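PDB 4NJ5: histone-lysine N-methyltransferase family member SUVH9 from Arabidopsis thaliana, which acts in RNA-directed DNA methylation and transposon silencing, lacking methyltransferase activity itself and probably binding methylated DNA to recruit RNA polymerase V to chromatin. Local coordinates for residues A[360-364]-A[375-381]; A[388-393]-A[454-459]; A[414-418]-A[501-505]. Residues are numbered along the deposited sequence.

Interaction 1: residues A[360-364]-A[375-381]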
ATOM      1  N   ARG A 360       1.415   8.515 -12.165  1.00 23.06           N
ATOM      2  CA  ARG A 360       0.129   9.157 -11.909  1.00 27.00           C
ATOM      3  C   ARG A 360      -0.014   9.527 -10.433  1.00 24.52           C
ATOM      4  O   ARG A 360      -0.977  10.189 -10.040  1.00 24.31           O
ATOM      5  CB  ARG A 360      -1.016   8.227 -12.305  1.00 34.09           C
ATOM      6  CG  ARG A 360      -1.284   7.139 -11.279  1.00 40.13           C
ATOM      7  CD  ARG A 360      -2.052   5.975 -11.883  1.00 46.70           C
ATOM      8  NE  ARG A 360      -2.160   4.851 -10.955  1.00 48.26           N
ATOM      9  CZ  ARG A 360      -1.189   3.973 -10.723  1.00 46.45           C
ATOM     10  NH1 ARG A 360      -0.022   4.087 -11.342  1.00 41.16           N
ATOM     11  NH2 ARG A 360      -1.382   2.984  -9.862  1.00 48.59           N
ATOM     12  N   ASN A 361       0.939   9.084  -9.619  1.00 17.99           N
ATOM     13  CA  ASN A 361       0.945   9.403  -8.197  1.00 17.64           C
ATOM     14  C   ASN A 361       1.799  10.631  -7.896  1.00 19.66           C
ATOM     15  O   ASN A 361       2.773  10.906  -8.595  1.00 19.31           O
ATOM     16  CB  ASN A 361       1.443   8.207  -7.384  1.00 22.74           C
ATOM     17  CG  ASN A 361       0.432   7.082  -7.328  1.00 22.58           C
ATOM     18  OD1 ASN A 361       0.654   6.007  -7.884  1.00 20.75           O
ATOM     19  ND2 ASN A 361      -0.689   7.324  -6.655  1.00 17.09           N
ATOM     20  N   ARG A 362       1.435  11.373  -6.857  1.00 18.59           N
ATOM     21  CA  ARG A 362       2.207  12.552  -6.486  1.00 22.20           C
ATOM     22  C   ARG A 362       3.348  12.148  -5.555  1.00 21.94           C
ATOM     23  O   ARG A 362       3.121  11.675  -4.440  1.00 22.52           O
ATOM     24  CB  ARG A 362       1.310  13.613  -5.842  1.00 32.39           C
ATOM     25  CG  ARG A 362       1.927  15.007  -5.783  1.00 41.59           C
ATOM     26  CD  ARG A 362       0.901  16.065  -5.373  1.00 47.89           C
ATOM     27  NE  ARG A 362       0.181  16.633  -6.510  1.00 50.85           N
ATOM     28  CZ  ARG A 362      -0.947  16.138  -7.010  1.00 53.95           C
ATOM     29  NH1 ARG A 362      -1.527  16.729  -8.045  1.00 52.71           N
ATOM     30  NH2 ARG A 362      -1.496  15.053  -6.479  1.00 56.60           N
ATOM     31  N   LEU A 363       4.576  12.323  -6.029  1.00 20.79           N
ATOM     32  CA  LEU A 363       5.750  11.912  -5.273  1.00 18.78           C
ATOM     33  C   LEU A 363       6.600  13.100  -4.840  1.00 21.44           C
ATOM     34  O   LEU A 363       6.464  14.214  -5.358  1.00 20.31           O
ATOM     35  CB  LEU A 363       6.605  10.951  -6.096  1.00 20.10           C
ATOM     36  CG  LEU A 363       5.899   9.732  -6.686  1.00 19.79           C
ATOM     37  CD1 LEU A 363       6.864   8.944  -7.562  1.00 16.95           C
ATOM     38  CD2 LEU A 363       5.335   8.863  -5.578  1.00 21.15           C
ATOM     39  N   GLU A 364       7.496  12.837  -3.896  1.00 19.78           N
ATOM     40  CA  GLU A 364       8.341  13.863  -3.316  1.00 20.72           C
ATOM     41  C   GLU A 364       9.762  13.347  -3.138  1.00 22.14           C
ATOM     42  O   GLU A 364       9.989  12.308  -2.513  1.00 25.09           O
ATOM     43  CB  GLU A 364       7.761  14.318  -1.976  1.00 22.80           C
ATOM     44  CG  GLU A 364       8.651  15.246  -1.175  1.00 25.09           C
ATOM     45  CD  GLU A 364       7.906  15.896  -0.019  1.00 28.82           C
ATOM     46  OE1 GLU A 364       7.063  16.785  -0.279  1.00 26.66           O
ATOM     47  OE2 GLU A 364       8.156  15.513   1.145  1.00 26.83           O
ATOM     48  N   VAL A 375      12.791   9.216  -1.731  1.00 35.72           N
ATOM     49  CA  VAL A 375      11.515   9.431  -2.391  1.00 34.11           C
ATOM     50  C   VAL A 375      10.386   8.894  -1.524  1.00 34.44           C
ATOM     51  O   VAL A 375      10.470   7.784  -1.001  1.00 37.78           O
ATOM     52  CB  VAL A 375      11.469   8.730  -3.758  1.00 21.29           C
ATOM     53  CG1 VAL A 375      10.116   8.942  -4.418  1.00 18.17           C
ATOM     54  CG2 VAL A 375      12.600   9.226  -4.651  1.00 19.03           C
ATOM     55  N   ARG A 376       9.335   9.693  -1.369  1.00 22.24           N
ATOM     56  CA  ARG A 376       8.147   9.267  -0.645  1.00 21.22           C
ATOM     57  C   ARG A 376       6.915   9.642  -1.461  1.00 22.16           C
ATOM     58  O   ARG A 376       6.993  10.484  -2.349  1.00 20.77           O
ATOM     59  CB  ARG A 376       8.092   9.939   0.727  1.00 24.19           C
ATOM     60  CG  ARG A 376       8.257  11.451   0.660  1.00 31.03           C
ATOM     61  CD  ARG A 376       7.823  12.130   1.952  1.00 32.53           C
ATOM     62  NE  ARG A 376       8.838  12.080   3.000  1.00 28.80           N
ATOM     63  CZ  ARG A 376       9.610  13.106   3.346  1.00 25.81           C
ATOM     64  NH1 ARG A 376       9.491  14.271   2.726  1.00 23.94           N
ATOM     65  NH2 ARG A 376      10.499  12.969   4.320  1.00 24.48           N
ATOM     66  N   SER A 377       5.779   9.020  -1.163  1.00 24.43           N
ATOM     67  CA  SER A 377       4.544   9.310  -1.882  1.00 26.22           C
ATOM     68  C   SER A 377       3.558  10.099  -1.028  1.00 25.79           C
ATOM     69  O   SER A 377       3.382   9.800   0.152  1.00 29.66           O
ATOM     70  CB  SER A 377       3.888   8.011  -2.347  1.00 22.27           C
ATOM     71  OG  SER A 377       2.594   8.257  -2.870  1.00 23.91           O
ATOM     72  N   LEU A 378       2.909  11.098  -1.623  1.00 22.54           N
ATOM     73  CA  LEU A 378       1.840  11.816  -0.929  1.00 24.96           C
ATOM     74  C   LEU A 378       0.563  10.988  -0.951  1.00 24.34           C
ATOM     75  O   LEU A 378      -0.329  11.170  -0.120  1.00 24.72           O
ATOM     76  CB  LEU A 378       1.566  13.185  -1.557  1.00 24.83           C
ATOM     77  CG  LEU A 378       2.721  14.150  -1.844  1.00 31.67           C
ATOM     78  CD1 LEU A 378       2.186  15.546  -2.123  1.00 34.61           C
ATOM     79  CD2 LEU A 378       3.732  14.194  -0.719  1.00 28.54           C
ATOM     80  N   ASP A 379       0.477  10.078  -1.915  1.00 21.99           N
ATOM     81  CA  ASP A 379      -0.718   9.267  -2.083  1.00 21.70           C
ATOM     82  C   ASP A 379      -0.562   7.930  -1.379  1.00 25.89           C
ATOM     83  O   ASP A 379       0.549   7.500  -1.072  1.00 26.43           O
ATOM     84  CB  ASP A 379      -1.007   9.042  -3.568  1.00 23.26           C
ATOM     85  CG  ASP A 379      -1.090  10.342  -4.352  1.00 25.26           C
ATOM     86  OD1 ASP A 379      -1.531  11.357  -3.773  1.00 19.84           O
ATOM     87  OD2 ASP A 379      -0.711  10.348  -5.543  1.00 25.86           O
ATOM     88  N   VAL A 380      -1.687   7.285  -1.111  1.00 25.36           N
ATOM     89  CA  VAL A 380      -1.680   5.930  -0.596  1.00 21.27           C
ATOM     90  C   VAL A 380      -1.258   5.015  -1.734  1.00 22.93           C
ATOM     91  O   VAL A 380      -1.692   5.193  -2.871  1.00 22.37           O
ATOM     92  CB  VAL A 380      -3.081   5.536  -0.083  1.00 18.73           C
ATOM     93  CG1 VAL A 380      -3.204   4.031   0.078  1.00 18.41           C
ATOM     94  CG2 VAL A 380      -3.387   6.259   1.227  1.00 19.67           C
ATOM     95  N   LEU A 381      -0.383   4.061  -1.442  1.00 22.48           N
ATOM     96  CA  LEU A 381       0.011   3.082  -2.442  1.00 20.16           C
ATOM     97  C   LEU A 381      -0.376   1.696  -1.966  1.00 20.26           C
ATOM     98  O   LEU A 381       0.014   1.275  -0.875  1.00 21.97           O
ATOM     99  CB  LEU A 381       1.514   3.148  -2.701  1.00 16.39           C
ATOM    100  CG  LEU A 381       2.050   4.494  -3.181  1.00 16.34           C
ATOM    101  CD1 LEU A 381       3.562   4.460  -3.199  1.00 16.29           C
ATOM    102  CD2 LEU A 381       1.498   4.825  -4.561  1.00 16.08           C
TER

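Interaction 2: residues A[388-393]-A[454-459]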
ATOM      1  N   CYS A 388       5.818   3.908 -10.915  1.00 22.90           N
ATOM      2  CA  CYS A 388       6.440   4.654 -11.995  1.00 22.43           C
ATOM      3  C   CYS A 388       7.501   3.787 -12.647  1.00 23.96           C
ATOM      4  O   CYS A 388       7.868   2.734 -12.119  1.00 22.17           O
ATOM      5  CB  CYS A 388       7.109   5.910 -11.452  1.00 15.78           C
ATOM      6  SG  CYS A 388       8.462   5.535 -10.316  1.00 21.67           S
ATOM      7  N   GLU A 389       7.997   4.244 -13.790  1.00 17.55           N
ATOM      8  CA  GLU A 389       9.116   3.603 -14.460  1.00 15.98           C
ATOM      9  C   GLU A 389      10.402   3.999 -13.739  1.00 18.61           C
ATOM     10  O   GLU A 389      10.449   5.030 -13.064  1.00 16.36           O
ATOM     11  CB  GLU A 389       9.163   4.058 -15.926  1.00 19.09           C
ATOM     12  CG  GLU A 389      10.212   3.373 -16.793  1.00 19.52           C
ATOM     13  CD  GLU A 389      10.095   3.741 -18.269  1.00 22.65           C
ATOM     14  OE1 GLU A 389       9.060   4.327 -18.657  1.00 21.14           O
ATOM     15  OE2 GLU A 389      11.035   3.445 -19.043  1.00 20.36           O
ATOM     16  N   TYR A 390      11.431   3.165 -13.858  1.00 23.52           N
ATOM     17  CA  TYR A 390      12.781   3.552 -13.462  1.00 23.20           C
ATOM     18  C   TYR A 390      13.503   4.033 -14.719  1.00 21.00           C
ATOM     19  O   TYR A 390      14.046   3.227 -15.472  1.00 20.22           O
ATOM     20  CB  TYR A 390      13.528   2.374 -12.823  1.00 19.02           C
ATOM     21  CG  TYR A 390      14.917   2.737 -12.346  1.00 18.97           C
ATOM     22  CD1 TYR A 390      16.017   2.621 -13.188  1.00 19.42           C
ATOM     23  CD2 TYR A 390      15.126   3.210 -11.055  1.00 19.85           C
ATOM     24  CE1 TYR A 390      17.287   2.964 -12.760  1.00 23.10           C
ATOM     25  CE2 TYR A 390      16.390   3.557 -10.616  1.00 18.79           C
ATOM     26  CZ  TYR A 390      17.469   3.433 -11.474  1.00 24.79           C
ATOM     27  OH  TYR A 390      18.734   3.772 -11.042  1.00 27.97           O
ATOM     28  N   ALA A 391      13.500   5.343 -14.948  1.00 17.76           N
ATOM     29  CA  ALA A 391      13.945   5.901 -16.228  1.00 21.19           C
ATOM     30  C   ALA A 391      15.384   6.425 -16.249  1.00 24.27           C
ATOM     31  O   ALA A 391      15.764   7.279 -15.449  1.00 25.47           O
ATOM     32  CB  ALA A 391      12.978   6.983 -16.704  1.00 18.41           C
ATOM     33  N   GLY A 392      16.171   5.912 -17.189  1.00 23.20           N
ATOM     34  CA  GLY A 392      17.534   6.363 -17.393  1.00 20.56           C
ATOM     35  C   GLY A 392      17.910   6.236 -18.855  1.00 21.83           C
ATOM     36  O   GLY A 392      17.043   6.028 -19.707  1.00 24.63           O
ATOM     37  N   VAL A 393      19.198   6.365 -19.153  1.00 22.16           N
ATOM     38  CA  VAL A 393      19.675   6.215 -20.522  1.00 22.99           C
ATOM     39  C   VAL A 393      20.245   4.813 -20.719  1.00 23.22           C
ATOM     40  O   VAL A 393      21.258   4.461 -20.122  1.00 23.68           O
ATOM     41  CB  VAL A 393      20.740   7.277 -20.865  1.00 24.12           C
ATOM     42  CG1 VAL A 393      21.243   7.098 -22.294  1.00 25.11           C
ATOM     43  CG2 VAL A 393      20.179   8.675 -20.660  1.00 24.07           C
ATOM     44  N   MET A 454      20.577  12.170 -17.208  1.00 28.62           N
ATOM     45  CA  MET A 454      19.142  12.182 -17.432  1.00 27.95           C
ATOM     46  C   MET A 454      18.486  11.070 -16.623  1.00 26.80           C
ATOM     47  O   MET A 454      18.917   9.915 -16.678  1.00 26.15           O
ATOM     48  CB  MET A 454      18.835  12.040 -18.924  1.00 23.99           C
ATOM     49  CG  MET A 454      19.363  13.215 -19.750  1.00 27.05           C
ATOM     50  SD  MET A 454      19.722  12.827 -21.475  1.00 55.09           S
ATOM     51  CE  MET A 454      18.076  12.492 -22.098  1.00 32.85           C
ATOM     52  N   ARG A 455      17.458  11.434 -15.860  1.00 21.95           N
ATOM     53  CA  ARG A 455      16.816  10.522 -14.922  1.00 23.94           C
ATOM     54  C   ARG A 455      15.458  11.070 -14.503  1.00 24.50           C
ATOM     55  O   ARG A 455      15.181  12.258 -14.673  1.00 25.94           O
ATOM     56  CB  ARG A 455      17.684  10.371 -13.676  1.00 25.32           C
ATOM     57  CG  ARG A 455      18.140  11.708 -13.114  1.00 27.03           C
ATOM     58  CD  ARG A 455      18.480  11.618 -11.648  1.00 25.34           C
ATOM     59  NE  ARG A 455      19.678  10.825 -11.394  1.00 27.50           N
ATOM     60  CZ  ARG A 455      20.005  10.349 -10.198  1.00 28.76           C
ATOM     61  NH1 ARG A 455      19.214  10.574  -9.157  1.00 25.73           N
ATOM     62  NH2 ARG A 455      21.113   9.639 -10.043  1.00 28.32           N
ATOM     63  N   ASN A 456      14.618  10.199 -13.949  1.00 21.52           N
ATOM     64  CA  ASN A 456      13.329  10.601 -13.394  1.00 19.25           C
ATOM     65  C   ASN A 456      13.330  10.472 -11.872  1.00 21.66           C
ATOM     66  O   ASN A 456      14.371  10.214 -11.263  1.00 24.00           O
ATOM     67  CB  ASN A 456      12.202   9.752 -13.974  1.00 18.58           C
ATOM     68  CG  ASN A 456      12.209   8.323 -13.442  1.00 22.24           C
ATOM     69  OD1 ASN A 456      13.265   7.760 -13.146  1.00 20.64           O
ATOM     70  ND2 ASN A 456      11.026   7.733 -13.324  1.00 21.82           N
ATOM     71  N   VAL A 457      12.154  10.632 -11.272  1.00 18.68           N
ATOM     72  CA  VAL A 457      11.999  10.596  -9.819  1.00 18.81           C
ATOM     73  C   VAL A 457      12.532   9.293  -9.215  1.00 18.22           C
ATOM     74  O   VAL A 457      13.204   9.303  -8.176  1.00 18.57           O
ATOM     75  CB  VAL A 457      10.515  10.826  -9.408  1.00 18.31           C
ATOM     76  CG1 VAL A 457       9.588   9.838 -10.120  1.00 17.62           C
ATOM     77  CG2 VAL A 457      10.343  10.750  -7.896  1.00 18.34           C
ATOM     78  N   ALA A 458      12.264   8.185  -9.902  1.00 17.68           N
ATOM     79  CA  ALA A 458      12.598   6.848  -9.415  1.00 20.58           C
ATOM     80  C   ALA A 458      14.088   6.649  -9.149  1.00 24.48           C
ATOM     81  O   ALA A 458      14.476   5.762  -8.391  1.00 23.41           O
ATOM     82  CB  ALA A 458      12.092   5.793 -10.390  1.00 16.92           C
ATOM     83  N   CYS A 459      14.921   7.474  -9.774  1.00 26.45           N
ATOM     84  CA  CYS A 459      16.362   7.330  -9.638  1.00 25.09           C
ATOM     85  C   CYS A 459      16.869   7.905  -8.324  1.00 25.37           C
ATOM     86  O   CYS A 459      18.043   7.759  -7.986  1.00 24.72           O
ATOM     87  CB  CYS A 459      17.081   7.964 -10.828  1.00 27.03           C
ATOM     88  SG  CYS A 459      16.741   7.127 -12.397  1.00 26.74           S
TER
HETATM   89  O   HOH W   1      19.153   5.030  -8.767  1.00 22.63           O

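Interaction 3: residues A[414-418]-A[501-505]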
ATOM      1  N   ALA A 414      19.322  -5.747 -13.903  1.00 22.76           N
ATOM      2  CA  ALA A 414      19.328  -7.178 -13.625  1.00 28.63           C
ATOM      3  C   ALA A 414      19.637  -7.475 -12.159  1.00 28.34           C
ATOM      4  O   ALA A 414      19.276  -8.533 -11.646  1.00 28.32           O
ATOM      5  CB  ALA A 414      20.327  -7.887 -14.519  1.00 24.81           C
ATOM      6  N   ARG A 415      20.306  -6.540 -11.490  1.00 24.08           N
ATOM      7  CA  ARG A 415      20.752  -6.758 -10.120  1.00 27.09           C
ATOM      8  C   ARG A 415      19.703  -6.388  -9.071  1.00 27.66           C
ATOM      9  O   ARG A 415      19.867  -6.708  -7.896  1.00 33.99           O
ATOM     10  CB  ARG A 415      22.062  -6.015  -9.854  1.00 31.14           C
ATOM     11  CG  ARG A 415      23.098  -6.232 -10.936  1.00 38.40           C
ATOM     12  CD  ARG A 415      24.513  -6.036 -10.418  1.00 45.22           C
ATOM     13  NE  ARG A 415      25.483  -6.083 -11.508  1.00 51.34           N
ATOM     14  CZ  ARG A 415      26.576  -5.329 -11.568  1.00 54.51           C
ATOM     15  NH1 ARG A 415      26.844  -4.469 -10.597  1.00 55.78           N
ATOM     16  NH2 ARG A 415      27.401  -5.435 -12.603  1.00 55.45           N
ATOM     17  N   PHE A 416      18.635  -5.714  -9.492  1.00 22.48           N
ATOM     18  CA  PHE A 416      17.519  -5.441  -8.595  1.00 23.34           C
ATOM     19  C   PHE A 416      16.973  -6.764  -8.063  1.00 25.82           C
ATOM     20  O   PHE A 416      16.887  -7.748  -8.797  1.00 26.62           O
ATOM     21  CB  PHE A 416      16.401  -4.675  -9.311  1.00 20.33           C
ATOM     22  CG  PHE A 416      16.671  -3.200  -9.482  1.00 23.93           C
ATOM     23  CD1 PHE A 416      16.855  -2.379  -8.378  1.00 24.06           C
ATOM     24  CD2 PHE A 416      16.709  -2.629 -10.747  1.00 23.74           C
ATOM     25  CE1 PHE A 416      17.095  -1.019  -8.537  1.00 24.83           C
ATOM     26  CE2 PHE A 416      16.947  -1.273 -10.914  1.00 19.44           C
ATOM     27  CZ  PHE A 416      17.139  -0.467  -9.809  1.00 26.52           C
ATOM     28  N   SER A 417      16.616  -6.792  -6.785  1.00 22.09           N
ATOM     29  CA  SER A 417      16.057  -8.000  -6.198  1.00 22.56           C
ATOM     30  C   SER A 417      14.650  -7.766  -5.680  1.00 21.59           C
ATOM     31  O   SER A 417      14.402  -6.848  -4.899  1.00 21.20           O
ATOM     32  CB  SER A 417      16.945  -8.521  -5.069  1.00 23.99           C
ATOM     33  OG  SER A 417      16.400  -9.707  -4.512  1.00 24.60           O
ATOM     34  N   SER A 418      13.727  -8.608  -6.118  1.00 21.34           N
ATOM     35  CA  SER A 418      12.357  -8.548  -5.642  1.00 20.63           C
ATOM     36  C   SER A 418      12.030  -9.832  -4.893  1.00 21.53           C
ATOM     37  O   SER A 418      10.864 -10.135  -4.639  1.00 21.19           O
ATOM     38  CB  SER A 418      11.400  -8.369  -6.823  1.00 28.42           C
ATOM     39  OG  SER A 418      11.660  -7.160  -7.514  1.00 18.95           O
ATOM     40  N   SER A 501      11.804   2.171  -1.087  1.00 20.73           N
ATOM     41  CA  SER A 501      13.136   1.591  -1.162  1.00 21.12           C
ATOM     42  C   SER A 501      13.215   0.437  -2.155  1.00 20.08           C
ATOM     43  O   SER A 501      12.229  -0.255  -2.403  1.00 18.70           O
ATOM     44  CB  SER A 501      13.603   1.138   0.225  1.00 27.42           C
ATOM     45  OG  SER A 501      12.722   0.176   0.773  1.00 28.65           O
ATOM     46  N   LEU A 502      14.406   0.248  -2.717  1.00 19.66           N
ATOM     47  CA  LEU A 502      14.683  -0.829  -3.657  1.00 25.42           C
ATOM     48  C   LEU A 502      15.928  -1.594  -3.224  1.00 28.52           C
ATOM     49  O   LEU A 502      16.845  -1.018  -2.639  1.00 29.96           O
ATOM     50  CB  LEU A 502      14.930  -0.256  -5.052  1.00 23.01           C
ATOM     51  CG  LEU A 502      13.742   0.206  -5.888  1.00 21.65           C
ATOM     52  CD1 LEU A 502      14.214   1.187  -6.950  1.00 23.31           C
ATOM     53  CD2 LEU A 502      13.057  -0.991  -6.529  1.00 17.78           C
ATOM     54  N   ASP A 503      15.963  -2.889  -3.517  1.00 25.18           N
ATOM     55  CA  ASP A 503      17.168  -3.679  -3.312  1.00 24.80           C
ATOM     56  C   ASP A 503      17.989  -3.657  -4.596  1.00 25.64           C
ATOM     57  O   ASP A 503      17.705  -4.399  -5.538  1.00 23.39           O
ATOM     58  CB  ASP A 503      16.824  -5.121  -2.934  1.00 22.91           C
ATOM     59  CG  ASP A 503      18.032  -5.899  -2.427  1.00 25.87           C
ATOM     60  OD1 ASP A 503      19.170  -5.405  -2.569  1.00 25.75           O
ATOM     61  OD2 ASP A 503      17.843  -7.011  -1.890  1.00 29.20           O
ATOM     62  N   TYR A 504      19.007  -2.803  -4.628  1.00 32.13           N
ATOM     63  CA  TYR A 504      19.838  -2.642  -5.815  1.00 33.42           C
ATOM     64  C   TYR A 504      20.728  -3.857  -6.062  1.00 35.14           C
ATOM     65  O   TYR A 504      21.269  -4.027  -7.154  1.00 36.49           O
ATOM     66  CB  TYR A 504      20.683  -1.366  -5.712  1.00 26.40           C
ATOM     67  CG  TYR A 504      19.918  -0.090  -6.008  1.00 22.41           C
ATOM     68  CD1 TYR A 504      19.182   0.550  -5.019  1.00 22.02           C
ATOM     69  CD2 TYR A 504      19.943   0.479  -7.274  1.00 21.95           C
ATOM     70  CE1 TYR A 504      18.488   1.718  -5.284  1.00 21.21           C
ATOM     71  CE2 TYR A 504      19.251   1.645  -7.550  1.00 23.77           C
ATOM     72  CZ  TYR A 504      18.525   2.262  -6.551  1.00 25.75           C
ATOM     73  OH  TYR A 504      17.832   3.422  -6.824  1.00 20.19           O
ATOM     74  N   GLY A 505      20.865  -4.704  -5.047  1.00 25.25           N
ATOM     75  CA  GLY A 505      21.684  -5.898  -5.156  1.00 26.63           C
ATOM     76  C   GLY A 505      23.167  -5.587  -5.173  1.00 27.98           C
ATOM     77  O   GLY A 505      23.730  -5.162  -4.165  1.00 33.25           O
TER
HETATM   78  O   HOH W   2      13.621  -4.108  -5.004  1.00 21.22           O

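Interaction 1: residues A[360-364]-A[375-381]
This is the antiparallel pairing of a β-hairpin, strands 363-367 and 373-377, extended past the strand ends by an aspartate that holds the incoming backbone. Two bonds define the hydrogen-bonded pair Glu364–Arg376: Glu364 N to Arg376 O and Arg376 N to Glu364 O, both 2.9 Å. Leu363 and Ser377 form the adjacent non-hydrogen-bonded pair, with CA atoms 4.4 Å apart. Beyond it, Leu378 N donates to Arg362 O at 2.9 Å, but a side chain replaces the return bond: Asp379 OD2 accepts from Arg362 N at 2.7 Å and from Asn361 ND2 at 3.2 Å, while Asp379 OD1 forms a salt bridge with Lys239 of helix 228-240. On the sheet face bearing Glu364 and Arg376, Glu364 OE2 makes a very short salt bridge to Arg376 NH1 (2.4 Å), and the same carboxylate also pairs with Arg246. On the face of Leu363 and Ser377, Leu363 CD2 lies 3.6 Å from Ser377 CB. Strand 264-267 runs parallel to 363-367 on its other edge and 250-252 lies beyond, so the hairpin is half of a four-stranded mixed sheet. The arrangement is a classic antiparallel β-hairpin, here near the start of the SET region, whose fold is assembled from several small β-sheets.

Interaction 2: residues A[388-393]-A[454-459]
Polar contacts between 388-393 and 454-459 centre on Asn456: no β-bridge joins the segments, and its side chain makes the two shortest direct hydrogen bonds between them. Asn456 ND2 donates to Glu389 O at 2.8 Å and Asn456 OD1 accepts from Ala391 N at 3.0 Å, so one carboxamide bridges backbone groups two residues apart. A weak bond from Asn456 N to Ala391 O (3.5 Å) and a CA-H...O contact from Arg455 CA to the same Ala391 O (3.4 Å) bring the chains together beside it. Water 1 adds a bridge, lying 2.6 Å from Tyr390 OH and donating to Cys459 O at 3.0 Å. The aromatic component is a sulfur-aromatic contact: Cys459 SG lies 4.1 Å from the Tyr390 ring centroid, 20° off the normal, and hence over the ring face. Apolar contacts fill the remainder, with Ala458 CB 3.6 Å from Cys388 SG and 4.0 Å from Tyr390 CD2, and Val393 CG2 4.0 Å from Met454 CB. Around this buried junction, strand 386-389 forms an outer strand of its sheet beside 485-490, where Glu389 forms a salt bridge with Arg485. Strand 454-455 pairs in parallel with 280-281, and the 3-10 segment starting at Val457 sets that side chain against strand 363-367.

Interaction 3: residues A[414-418]-A[501-505]
Phe416 overlaps the Tyr504 ring obliquely, its CE1 lying over one face of that ring, with Phe416 CE1 3.5 Å from Tyr504 CD2; the ring centroids are 5.0 Å apart and the planes meet at 47°. The same Phe416 CE1 reaches Leu502 CD1 at 4.0 Å, and Val471 of strand 469-475 adjoins both Phe416 and Leu502. Beside this apolar patch the backbones meet at Asp503 O, which accepts from Ser417 N at 2.9 Å and receives a CA-H...O contact from Phe416 CA at 3.2 Å. Water 2 spans the next gap, donating to Ser417 O (2.9 Å) and accepting from Asp503 N (3.0 Å). Within 501-505, Asp503 OD1 accepts from Gly505 N at 3.1 Å, an Asx turn, while Tyr504 OH bonds to Ile461 O. With one direct hydrogen bond and one water bridge, the chemistry is consistent with a join at the surface of the SET domain in which aromatic and aliphatic contact outweighs direct polar links.

How the interactions relate
All three contacts lie in the SET region, away from the zinc cluster's annotated cysteines. Interaction 1 closes before interaction 2 opens, whereas interactions 2 and 3 interleave along the chain in the order 388-393, 414-418, 454-459, 501-505. Centres of interactions 1 and 2 are about 15 Å apart, as are those of 2 and 3; those of 1 and 3 are about 20 Å apart, without touching. Interaction 2 touches both of the others: Val457 CG1 meets Leu363 CD1 at 3.8 Å, and Tyr390 CE2 lies 4.2 Å from Phe416 CZ, in an edge-to-face ring pair. Packing thus runs from the hairpin through interaction 2 to 501-505, the last modelled residues, within one SET region.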